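Local coordinates for protein cytochrome P450 monooxygenase (Rhodococcus sp. ECU0066, PDB 6KBH) that probably inserts oxygen into organic substrates at a heme iron, drawing electrons through its own FMN and [2Fe-2S] domains in one self-sufficient chain, at residues L490-R495 and F534-L539. Residues are numbered along the deposited sequence; the frame is centred on the assembly and turned at random.
Sequences LLITLR and FQVAVL. With FMN (flavin mononucleotide), chain B.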
loop_
_atom_site.group_PDB
_atom_site.type_symbol
_atom_site.label_atom_id
_atom_site.label_comp_id
_atom_site.label_asym_id
_atom_site.label_seq_id
_atom_site.Cartn_x
_atom_site.Cartn_y
_atom_site.Cartn_z
ATOM N N LEU A 490 -3.445 -12.287 30.764
ATOM C CA LEU A 490 -2.494 -13.270 30.251
ATOM C C LEU A 490 -1.108 -12.657 30.159
ATOM O O LEU A 490 -0.953 -11.459 29.934
ATOM C CB LEU A 490 -2.835 -13.793 28.847
ATOM C CG LEU A 490 -4.091 -14.551 28.445
ATOM C CD1 LEU A 490 -4.294 -15.823 29.263
ATOM C CD2 LEU A 490 -5.235 -13.623 28.553
ATOM N N LEU A 491 -0.101 -13.503 30.296
ATOM C CA LEU A 491 1.258 -13.174 29.895
ATOM C C LEU A 491 1.594 -14.018 28.672
ATOM O O LEU A 491 1.678 -15.250 28.761
ATOM C CB LEU A 491 2.252 -13.419 31.027
ATOM C CG LEU A 491 3.672 -12.941 30.705
ATOM C CD1 LEU A 491 3.710 -11.432 30.495
ATOM C CD2 LEU A 491 4.661 -13.361 31.780
ATOM N N ILE A 492 1.786 -13.363 27.532
ATOM C CA ILE A 492 2.065 -14.048 26.274
ATOM C C ILE A 492 3.562 -14.001 26.008
ATOM O O ILE A 492 4.191 -12.940 26.121
ATOM C CB ILE A 492 1.283 -13.421 25.108
ATOM C CG1 ILE A 492 -0.212 -13.409 25.409
ATOM C CG2 ILE A 492 1.542 -14.190 23.831
ATOM C CD1 ILE A 492 -1.023 -12.725 24.340
ATOM N N THR A 493 4.132 -15.151 25.665
ATOM C CA THR A 493 5.525 -15.257 25.252
ATOM C C THR A 493 5.556 -15.458 23.742
ATOM O O THR A 493 5.049 -16.465 23.235
ATOM C CB THR A 493 6.224 -16.412 25.964
ATOM O OG1 THR A 493 5.331 -17.525 26.044
ATOM C CG2 THR A 493 6.620 -16.011 27.366
ATOM N N LEU A 494 6.140 -14.500 23.026
ATOM C CA LEU A 494 6.118 -14.492 21.568
ATOM C C LEU A 494 7.514 -14.778 21.030
ATOM O O LEU A 494 8.467 -14.053 21.341
ATOM C CB LEU A 494 5.583 -13.160 21.045
ATOM C CG LEU A 494 4.063 -13.060 21.204
ATOM C CD1 LEU A 494 3.554 -11.687 20.798
ATOM C CD2 LEU A 494 3.365 -14.161 20.412
ATOM N N ARG A 495 7.615 -15.824 20.209
ATOM C CA ARG A 495 8.862 -16.342 19.658
ATOM C C ARG A 495 8.976 -15.996 18.179
ATOM O O ARG A 495 8.008 -16.158 17.429
ATOM C CB ARG A 495 8.916 -17.869 19.800
ATOM C CG ARG A 495 9.209 -18.371 21.182
ATOM C CD ARG A 495 10.651 -18.125 21.524
ATOM N NE ARG A 495 10.841 -18.137 22.963
ATOM C CZ ARG A 495 11.163 -19.196 23.702
ATOM N NH1 ARG A 495 11.372 -20.381 23.145
ATOM N NH2 ARG A 495 11.281 -19.043 25.015
ATOM N N PHE A 534 9.631 -11.507 22.811
ATOM C CA PHE A 534 8.864 -10.416 23.383
ATOM C C PHE A 534 7.841 -10.996 24.352
ATOM O O PHE A 534 7.336 -12.105 24.151
ATOM C CB PHE A 534 8.154 -9.626 22.291
ATOM C CG PHE A 534 9.075 -8.803 21.448
ATOM C CD1 PHE A 534 10.275 -8.336 21.951
ATOM C CD2 PHE A 534 8.739 -8.502 20.141
ATOM C CE1 PHE A 534 11.120 -7.579 21.165
ATOM C CE2 PHE A 534 9.568 -7.747 19.356
ATOM C CZ PHE A 534 10.763 -7.285 19.863
ATOM N N GLN A 535 7.536 -10.243 25.407
ATOM C CA GLN A 535 6.511 -10.630 26.370
ATOM C C GLN A 535 5.531 -9.485 26.554
ATOM O O GLN A 535 5.939 -8.343 26.792
ATOM C CB GLN A 535 7.119 -11.026 27.721
ATOM C CG GLN A 535 7.234 -12.527 27.930
ATOM C CD GLN A 535 7.848 -12.882 29.270
ATOM O OE1 GLN A 535 8.469 -12.045 29.922
ATOM N NE2 GLN A 535 7.682 -14.132 29.684
ATOM N N VAL A 536 4.244 -9.795 26.442
ATOM C CA VAL A 536 3.173 -8.837 26.674
ATOM C C VAL A 536 2.184 -9.454 27.650
ATOM O O VAL A 536 2.054 -10.679 27.742
ATOM C CB VAL A 536 2.465 -8.426 25.366
ATOM C CG1 VAL A 536 3.398 -7.607 24.496
ATOM C CG2 VAL A 536 1.981 -9.656 24.619
ATOM N N ALA A 537 1.480 -8.595 28.384
ATOM C CA ALA A 537 0.543 -9.035 29.416
ATOM C C ALA A 537 -0.828 -8.419 29.151
ATOM O O ALA A 537 -1.156 -7.378 29.716
ATOM C CB ALA A 537 1.061 -8.679 30.806
ATOM N N VAL A 538 -1.646 -9.076 28.335
ATOM C CA VAL A 538 -2.913 -8.492 27.903
ATOM C C VAL A 538 -3.981 -8.687 28.975
ATOM O O VAL A 538 -4.089 -9.755 29.588
ATOM C CB VAL A 538 -3.352 -9.099 26.560
ATOM C CG1 VAL A 538 -3.507 -10.599 26.691
ATOM C CG2 VAL A 538 -4.647 -8.456 26.078
ATOM N N LEU A 539 -4.776 -7.643 29.204
ATOM C CA LEU A 539 -5.912 -7.689 30.115
ATOM C C LEU A 539 -7.203 -7.910 29.334
ATOM O O LEU A 539 -7.395 -7.340 28.256
ATOM C CB LEU A 539 -6.008 -6.395 30.932
ATOM C CG LEU A 539 -7.379 -5.962 31.473
ATOM C CD1 LEU A 539 -7.890 -6.927 32.534
ATOM C CD2 LEU A 539 -7.340 -4.541 32.020
HETATM N N1 FMN B . -2.708 0.911 23.934
HETATM C C2 FMN B . -1.896 1.806 23.352
HETATM O O2 FMN B . -2.399 2.674 22.567
HETATM N N3 FMN B . -0.573 1.819 23.565
HETATM C C4 FMN B . -0.037 0.902 24.395
HETATM O O4 FMN B . 1.298 0.894 24.629
HETATM C C4A FMN B . -0.857 -0.038 25.016
HETATM N N5 FMN B . -0.308 -0.946 25.840
HETATM C C5A FMN B . -1.106 -1.847 26.425
HETATM C C6 FMN B . -0.512 -2.767 27.269
HETATM C C7 FMN B . -1.283 -3.714 27.899
HETATM C C7M FMN B . -0.488 -4.683 28.808
HETATM C C8 FMN B . -2.669 -3.756 27.702
HETATM C C8M FMN B . -3.559 -4.786 28.371
HETATM C C9 FMN B . -3.267 -2.820 26.865
HETATM C C9A FMN B . -2.488 -1.864 26.207
HETATM N N10 FMN B . -3.037 -0.944 25.383
HETATM C C10 FMN B . -2.227 -0.031 24.778
HETATM C "C1'" FMN B . -4.503 -0.927 25.081
HETATM C "C2'" FMN B . -4.865 -1.858 23.951
HETATM O "O2'" FMN B . -4.383 -1.464 22.733
HETATM C "C3'" FMN B . -6.359 -2.024 23.843
HETATM O "O3'" FMN B . -7.055 -0.816 23.690
HETATM C "C4'" FMN B . -6.917 -2.814 25.047
HETATM O "O4'" FMN B . -6.270 -3.954 25.469
HETATM C "C5'" FMN B . -8.353 -3.347 24.761
HETATM O "O5'" FMN B . -8.611 -3.894 23.443
HETATM P P FMN B . -10.103 -4.081 22.993
HETATM O O1P FMN B . -10.189 -4.088 21.488
HETATM O O2P FMN B . -10.655 -5.379 23.491
HETATM O O3P FMN B . -10.893 -2.946 23.564
#
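Gln535 and Thr493 face each other as a non-hydrogen-bonded antiparallel pair, CA atoms 4.9 Å apart, and their side chains run side by side in the same direction. Methyl CG2 of Thr493 meets the Gln535 chain at CG, 3.6 Å away, and also near its amide end. The Gln535 chain, extended beyond CG (chi2 180°), carries its amide across to Leu491 on the same face, where NE2 lies 3.8 Å from Leu491 CD2. Thr493 OG1 is hydrogen-bonded to O of Gly481 on the neighbouring strand 475-486. An alanine in place of Gln535 would probably leave Thr493 CG2 and Leu491 CD2 without the chain that spans them, opening a gap between them. Leu491 holds CG anti to its backbone N (chi1 -174°); its branch CD1 lies 3.8 Å from Ala537 CB.

On the other face the side chains that meet are apolar: Ile492 CB packs 3.9 Å from Val536 CG2, while Ile492 CD1 meets Val538 CG1 at 4.0 Å, the two side chains crossing at a slant. That same CG1 lies alongside Leu490, and helix 547-554 covers Leu490, Ile492 and Val538 through Ile551 and His552. Paired backbone bonds join Leu494 with Phe534 and Ile492 with Val536; beyond them Leu490 N reaches Val538 O at 2.9 Å, extending the pairing toward the flavin. The contact thus pairs strand 489-496 with strand 533-536, whose continuation, Ala537 to Leu539, lines the FMN pocket, an arrangement characteristic of the flavin-binding beta-barrel of ferredoxin reductase-type domains.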